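Local coordinates for protein pyruvate formate-lyase 2 (Archaeoglobus fulgidus, PDB 2F3O) that is a glycyl radical enzyme of the pyruvate formate-lyase family whose own reaction is not established, though lyase activity is probable, at residues A[143-156]-A[435-448]. Numbering follows the deposited sequence.
Sequences SVFVLTEIAGISHV and SFTSSDAALINVAK. With GOL (glycerol), chain D.
His155 and Asp440 meet at a bound glycerol: its O2 lies 3.1 Å from His155 NE2, near the ring plane, and donates to Asp440 OD2. The imidazole and carboxylate planes are turned 70° apart, and Asp440 N sits over one face of the ring, offset toward its rim. Farther round the ring, His155 ND1 donates to Ile153 O, in the ring plane and nearly straight (2.8 Å), which fixes the rotation of the imidazole. Asp440 OD1 is held by Gln541, while Glu428, Gln271 and Asn332 also bond the glycerol.

Beside this site, Thr148 OG1 donates to Asp440 O at 2.6 Å. The Glu149 chain, extended beyond CG, brings OE1 past the methyl of Ala441 to Ser438 OG (2.8 Å), which approaches on the anti side of the carboxylate; OE2 turns to Ser498. Ile153 and Phe436 cross at about a right angle, Ile153 CG2 touching Phe436 CZ at 3.5 Å, and a water links His155 O with Ser438 N.

Farther along, strands 145-147 and 442-445 pair antiparallel, Val146 and Leu443 exchanging both backbone bonds. Phe145, Leu147, Ala442 and Ile444 share one face of the sheet, Val146 and Leu443 the other. At the far end Asn445, with CG anti to the backbone N (chi1 -173°), directs ND2 almost straight at Ser143 O (2.8 Å), its OD1 weakly capping the start of helix 447-453.

Strand 145-147 thus forms an edge of a mixed sheet, and the loop after it carries the histidine to the glycerol. Imidazole, carboxylate and amide groups together line a polar site that here holds a small polyol and may resemble a substrate pocket, consistent with relatives that act on glycerol, although the natural substrate remains unknown.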
loop_
_atom_site.group_PDB
_atom_site.type_symbol
_atom_site.label_atom_id
_atom_site.label_comp_id
_atom_site.label_asym_id
_atom_site.label_seq_id
_atom_site.Cartn_x
_atom_site.Cartn_y
_atom_site.Cartn_z
ATOM N N SER A 143 -40.229 -11.802 1.799
ATOM C CA SER A 143 -40.744 -11.275 3.053
ATOM C C SER A 143 -39.807 -10.346 3.815
ATOM O O SER A 143 -40.272 -9.507 4.593
ATOM C CB SER A 143 -41.124 -12.435 3.961
ATOM O OG SER A 143 -40.102 -13.406 3.975
ATOM N N VAL A 144 -38.493 -10.499 3.618
ATOM C CA VAL A 144 -37.528 -9.766 4.458
ATOM C C VAL A 144 -36.730 -8.662 3.708
ATOM O O VAL A 144 -36.588 -7.539 4.187
ATOM C CB VAL A 144 -36.687 -10.741 5.361
ATOM C CG1 VAL A 144 -36.125 -11.878 4.555
ATOM C CG2 VAL A 144 -35.613 -10.015 6.148
ATOM N N PHE A 145 -36.241 -8.971 2.518
ATOM C CA PHE A 145 -35.552 -7.955 1.713
ATOM C C PHE A 145 -35.613 -8.296 0.240
ATOM O O PHE A 145 -35.806 -9.462 -0.125
ATOM C CB PHE A 145 -34.070 -7.783 2.146
ATOM C CG PHE A 145 -33.329 -9.085 2.388
ATOM C CD1 PHE A 145 -32.860 -9.856 1.328
ATOM C CD2 PHE A 145 -33.074 -9.517 3.673
ATOM C CE1 PHE A 145 -32.191 -11.048 1.551
ATOM C CE2 PHE A 145 -32.383 -10.706 3.903
ATOM C CZ PHE A 145 -31.945 -11.460 2.841
ATOM N N VAL A 146 -35.408 -7.313 -0.621
ATOM C CA VAL A 146 -35.019 -7.676 -1.990
ATOM C C VAL A 146 -33.631 -7.140 -2.353
ATOM O O VAL A 146 -33.251 -6.041 -1.949
ATOM C CB VAL A 146 -36.151 -7.410 -3.062
ATOM C CG1 VAL A 146 -37.164 -6.405 -2.566
ATOM C CG2 VAL A 146 -35.588 -7.021 -4.419
ATOM N N LEU A 147 -32.867 -7.969 -3.057
ATOM C CA LEU A 147 -31.517 -7.655 -3.510
ATOM C C LEU A 147 -31.524 -7.478 -5.024
ATOM O O LEU A 147 -31.711 -8.442 -5.760
ATOM C CB LEU A 147 -30.607 -8.835 -3.169
ATOM C CG LEU A 147 -29.747 -8.919 -1.902
ATOM C CD1 LEU A 147 -30.241 -8.040 -0.796
ATOM C CD2 LEU A 147 -29.647 -10.376 -1.461
ATOM N N THR A 148 -31.304 -6.263 -5.500
ATOM C CA THR A 148 -31.474 -6.009 -6.917
ATOM C C THR A 148 -30.242 -6.240 -7.750
ATOM O O THR A 148 -30.324 -6.209 -8.963
ATOM C CB THR A 148 -31.815 -4.577 -7.189
ATOM O OG1 THR A 148 -30.627 -3.811 -7.024
ATOM C CG2 THR A 148 -32.871 -4.103 -6.233
ATOM N N GLU A 149 -29.090 -6.468 -7.132
ATOM C CA GLU A 149 -27.849 -6.598 -7.919
ATOM C C GLU A 149 -27.731 -7.914 -8.664
ATOM O O GLU A 149 -26.751 -8.137 -9.350
ATOM C CB GLU A 149 -26.620 -6.363 -7.055
ATOM C CG GLU A 149 -26.498 -4.940 -6.577
ATOM C CD GLU A 149 -25.489 -4.792 -5.465
ATOM O OE1 GLU A 149 -24.823 -3.739 -5.395
ATOM O OE2 GLU A 149 -25.357 -5.728 -4.657
ATOM N N ILE A 150 -28.750 -8.762 -8.529
ATOM C CA ILE A 150 -28.942 -9.972 -9.327
ATOM C C ILE A 150 -29.083 -9.542 -10.779
ATOM O O ILE A 150 -28.646 -10.236 -11.711
ATOM C CB ILE A 150 -30.266 -10.673 -8.926
ATOM C CG1 ILE A 150 -30.266 -11.024 -7.455
ATOM C CG2 ILE A 150 -30.460 -11.972 -9.672
ATOM C CD1 ILE A 150 -29.678 -12.388 -7.187
ATOM N N ALA A 151 -29.678 -8.366 -10.949
ATOM C CA ALA A 151 -30.055 -7.866 -12.253
ATOM C C ALA A 151 -28.944 -7.064 -12.902
ATOM O O ALA A 151 -29.036 -6.724 -14.086
ATOM C CB ALA A 151 -31.304 -7.025 -12.131
ATOM N N GLY A 152 -27.903 -6.764 -12.126
ATOM C CA GLY A 152 -26.834 -5.870 -12.581
ATOM C C GLY A 152 -26.741 -4.662 -11.664
ATOM O O GLY A 152 -27.439 -4.610 -10.642
ATOM N N ILE A 153 -25.893 -3.687 -12.002
ATOM C CA ILE A 153 -25.710 -2.541 -11.107
ATOM C C ILE A 153 -26.395 -1.256 -11.551
ATOM O O ILE A 153 -27.320 -0.817 -10.882
ATOM C CB ILE A 153 -24.235 -2.249 -10.782
ATOM C CG1 ILE A 153 -23.515 -3.539 -10.392
ATOM C CG2 ILE A 153 -24.129 -1.188 -9.674
ATOM C CD1 ILE A 153 -24.017 -4.135 -9.128
ATOM N N SER A 154 -25.939 -0.655 -12.652
ATOM C CA SER A 154 -26.458 0.639 -13.120
ATOM C C SER A 154 -26.533 1.705 -12.009
ATOM O O SER A 154 -25.582 1.860 -11.227
ATOM C CB SER A 154 -27.824 0.477 -13.784
ATOM O OG SER A 154 -27.758 -0.305 -14.958
ATOM N N HIS A 155 -27.660 2.413 -11.933
ATOM C CA HIS A 155 -27.883 3.442 -10.902
ATOM C C HIS A 155 -26.752 4.420 -10.723
ATOM O O HIS A 155 -26.164 4.482 -9.658
ATOM C CB HIS A 155 -28.175 2.810 -9.542
ATOM C CG HIS A 155 -29.433 2.019 -9.519
ATOM N ND1 HIS A 155 -29.501 0.729 -9.995
ATOM C CD2 HIS A 155 -30.678 2.341 -9.103
ATOM C CE1 HIS A 155 -30.732 0.282 -9.859
ATOM N NE2 HIS A 155 -31.472 1.249 -9.342
ATOM N N VAL A 156 -26.421 5.152 -11.766
ATOM C CA VAL A 156 -25.374 6.138 -11.660
ATOM C C VAL A 156 -25.710 7.245 -12.631
ATOM O O VAL A 156 -26.166 6.971 -13.740
ATOM C CB VAL A 156 -23.963 5.511 -11.938
ATOM C CG1 VAL A 156 -23.964 4.656 -13.183
ATOM C CG2 VAL A 156 -22.882 6.582 -12.002
ATOM N N SER A 435 -18.388 8.703 -8.830
ATOM C CA SER A 435 -18.863 7.750 -7.843
ATOM C C SER A 435 -19.667 6.595 -8.426
ATOM O O SER A 435 -20.273 6.709 -9.477
ATOM C CB SER A 435 -19.653 8.453 -6.745
ATOM O OG SER A 435 -20.740 9.197 -7.250
ATOM N N PHE A 436 -19.645 5.469 -7.743
ATOM C CA PHE A 436 -20.468 4.364 -8.126
ATOM C C PHE A 436 -21.146 3.999 -6.835
ATOM O O PHE A 436 -20.507 3.439 -5.932
ATOM C CB PHE A 436 -19.592 3.227 -8.593
ATOM C CG PHE A 436 -20.280 2.256 -9.520
ATOM C CD1 PHE A 436 -21.080 2.710 -10.558
ATOM C CD2 PHE A 436 -20.061 0.882 -9.398
ATOM C CE1 PHE A 436 -21.668 1.818 -11.433
ATOM C CE2 PHE A 436 -20.650 -0.005 -10.269
ATOM C CZ PHE A 436 -21.457 0.470 -11.287
ATOM N N THR A 437 -22.430 4.321 -6.723
ATOM C CA THR A 437 -23.107 4.202 -5.431
ATOM C C THR A 437 -24.071 3.038 -5.292
ATOM O O THR A 437 -24.586 2.840 -4.197
ATOM C CB THR A 437 -23.872 5.462 -5.078
ATOM O OG1 THR A 437 -24.901 5.669 -6.056
ATOM C CG2 THR A 437 -22.922 6.654 -5.047
ATOM N N SER A 438 -24.270 2.272 -6.375
ATOM C CA SER A 438 -25.255 1.161 -6.477
ATOM C C SER A 438 -26.497 1.521 -5.699
ATOM O O SER A 438 -26.794 0.930 -4.654
ATOM C CB SER A 438 -24.687 -0.176 -5.993
ATOM O OG SER A 438 -25.486 -1.248 -6.467
ATOM N N SER A 439 -27.189 2.536 -6.182
ATOM C CA SER A 439 -27.994 3.313 -5.290
ATOM C C SER A 439 -29.288 2.620 -4.881
ATOM O O SER A 439 -29.917 3.021 -3.916
ATOM C CB SER A 439 -28.250 4.672 -5.893
ATOM O OG SER A 439 -29.254 4.565 -6.880
ATOM N N ASP A 440 -29.680 1.567 -5.590
ATOM C CA ASP A 440 -30.797 0.753 -5.118
ATOM C C ASP A 440 -30.362 -0.685 -5.029
ATOM O O ASP A 440 -30.910 -1.531 -5.713
ATOM C CB ASP A 440 -32.007 0.850 -6.044
ATOM C CG ASP A 440 -33.312 0.510 -5.332
ATOM O OD1 ASP A 440 -33.316 0.444 -4.092
ATOM O OD2 ASP A 440 -34.338 0.306 -6.006
ATOM N N ALA A 441 -29.375 -0.961 -4.192
ATOM C CA ALA A 441 -28.775 -2.281 -4.200
ATOM C C ALA A 441 -29.614 -3.261 -3.410
ATOM O O ALA A 441 -29.665 -4.454 -3.744
ATOM C CB ALA A 441 -27.389 -2.230 -3.671
ATOM N N ALA A 442 -30.262 -2.750 -2.365
ATOM C CA ALA A 442 -31.277 -3.510 -1.640
ATOM C C ALA A 442 -32.348 -2.623 -1.058
ATOM O O ALA A 442 -32.178 -1.412 -0.905
ATOM C CB ALA A 442 -30.662 -4.350 -0.536
ATOM N N LEU A 443 -33.463 -3.268 -0.740
ATOM C CA LEU A 443 -34.578 -2.669 0.010
ATOM C C LEU A 443 -34.890 -3.603 1.179
ATOM O O LEU A 443 -35.020 -4.808 0.994
ATOM C CB LEU A 443 -35.798 -2.507 -0.912
ATOM C CG LEU A 443 -35.592 -1.544 -2.100
ATOM C CD1 LEU A 443 -35.757 -2.253 -3.443
ATOM C CD2 LEU A 443 -36.476 -0.304 -1.988
ATOM N N ILE A 444 -34.973 -3.072 2.386
ATOM C CA ILE A 444 -35.134 -3.925 3.563
ATOM C C ILE A 444 -36.439 -3.680 4.311
ATOM O O ILE A 444 -36.772 -2.543 4.659
ATOM C CB ILE A 444 -33.973 -3.720 4.534
ATOM C CG1 ILE A 444 -32.684 -4.233 3.910
ATOM C CG2 ILE A 444 -34.234 -4.408 5.861
ATOM C CD1 ILE A 444 -31.466 -3.701 4.588
ATOM N N ASN A 445 -37.178 -4.759 4.545
ATOM C CA ASN A 445 -38.396 -4.714 5.340
ATOM C C ASN A 445 -38.047 -4.662 6.803
ATOM O O ASN A 445 -37.835 -5.706 7.416
ATOM C CB ASN A 445 -39.212 -5.980 5.079
ATOM C CG ASN A 445 -40.569 -5.949 5.726
ATOM O OD1 ASN A 445 -40.978 -4.926 6.297
ATOM N ND2 ASN A 445 -41.286 -7.073 5.642
ATOM N N VAL A 446 -38.019 -3.464 7.381
ATOM C CA VAL A 446 -37.648 -3.344 8.783
ATOM C C VAL A 446 -38.815 -3.711 9.706
ATOM O O VAL A 446 -38.618 -3.937 10.898
ATOM C CB VAL A 446 -37.067 -1.962 9.127
ATOM C CG1 VAL A 446 -36.230 -1.473 7.987
ATOM C CG2 VAL A 446 -38.169 -0.956 9.450
ATOM N N ALA A 447 -40.021 -3.799 9.147
ATOM C CA ALA A 447 -41.148 -4.319 9.902
ATOM C C ALA A 447 -40.908 -5.781 10.251
ATOM O O ALA A 447 -41.179 -6.219 11.373
ATOM C CB ALA A 447 -42.445 -4.138 9.158
ATOM N N LYS A 448 -40.329 -6.515 9.316
ATOM C CA LYS A 448 -39.960 -7.879 9.579
ATOM C C LYS A 448 -38.970 -7.985 10.741
ATOM O O LYS A 448 -38.938 -9.001 11.417
ATOM C CB LYS A 448 -39.414 -8.526 8.306
ATOM C CG LYS A 448 -39.413 -10.047 8.314
ATOM C CD LYS A 448 -40.778 -10.627 8.620
ATOM C CE LYS A 448 -41.691 -10.505 7.421
ATOM N NZ LYS A 448 -43.063 -10.981 7.698
HETATM C C1 GOL D . -34.234 3.976 -8.616
HETATM O O1 GOL D . -33.434 3.541 -7.554
HETATM C C2 GOL D . -35.113 2.835 -9.077
HETATM O O2 GOL D . -34.517 1.565 -8.880
HETATM C C3 GOL D . -35.367 3.116 -10.540
HETATM O O3 GOL D . -36.605 2.552 -10.869
HETATM O O HOH W 1 -23.860 2.847 -9.120
#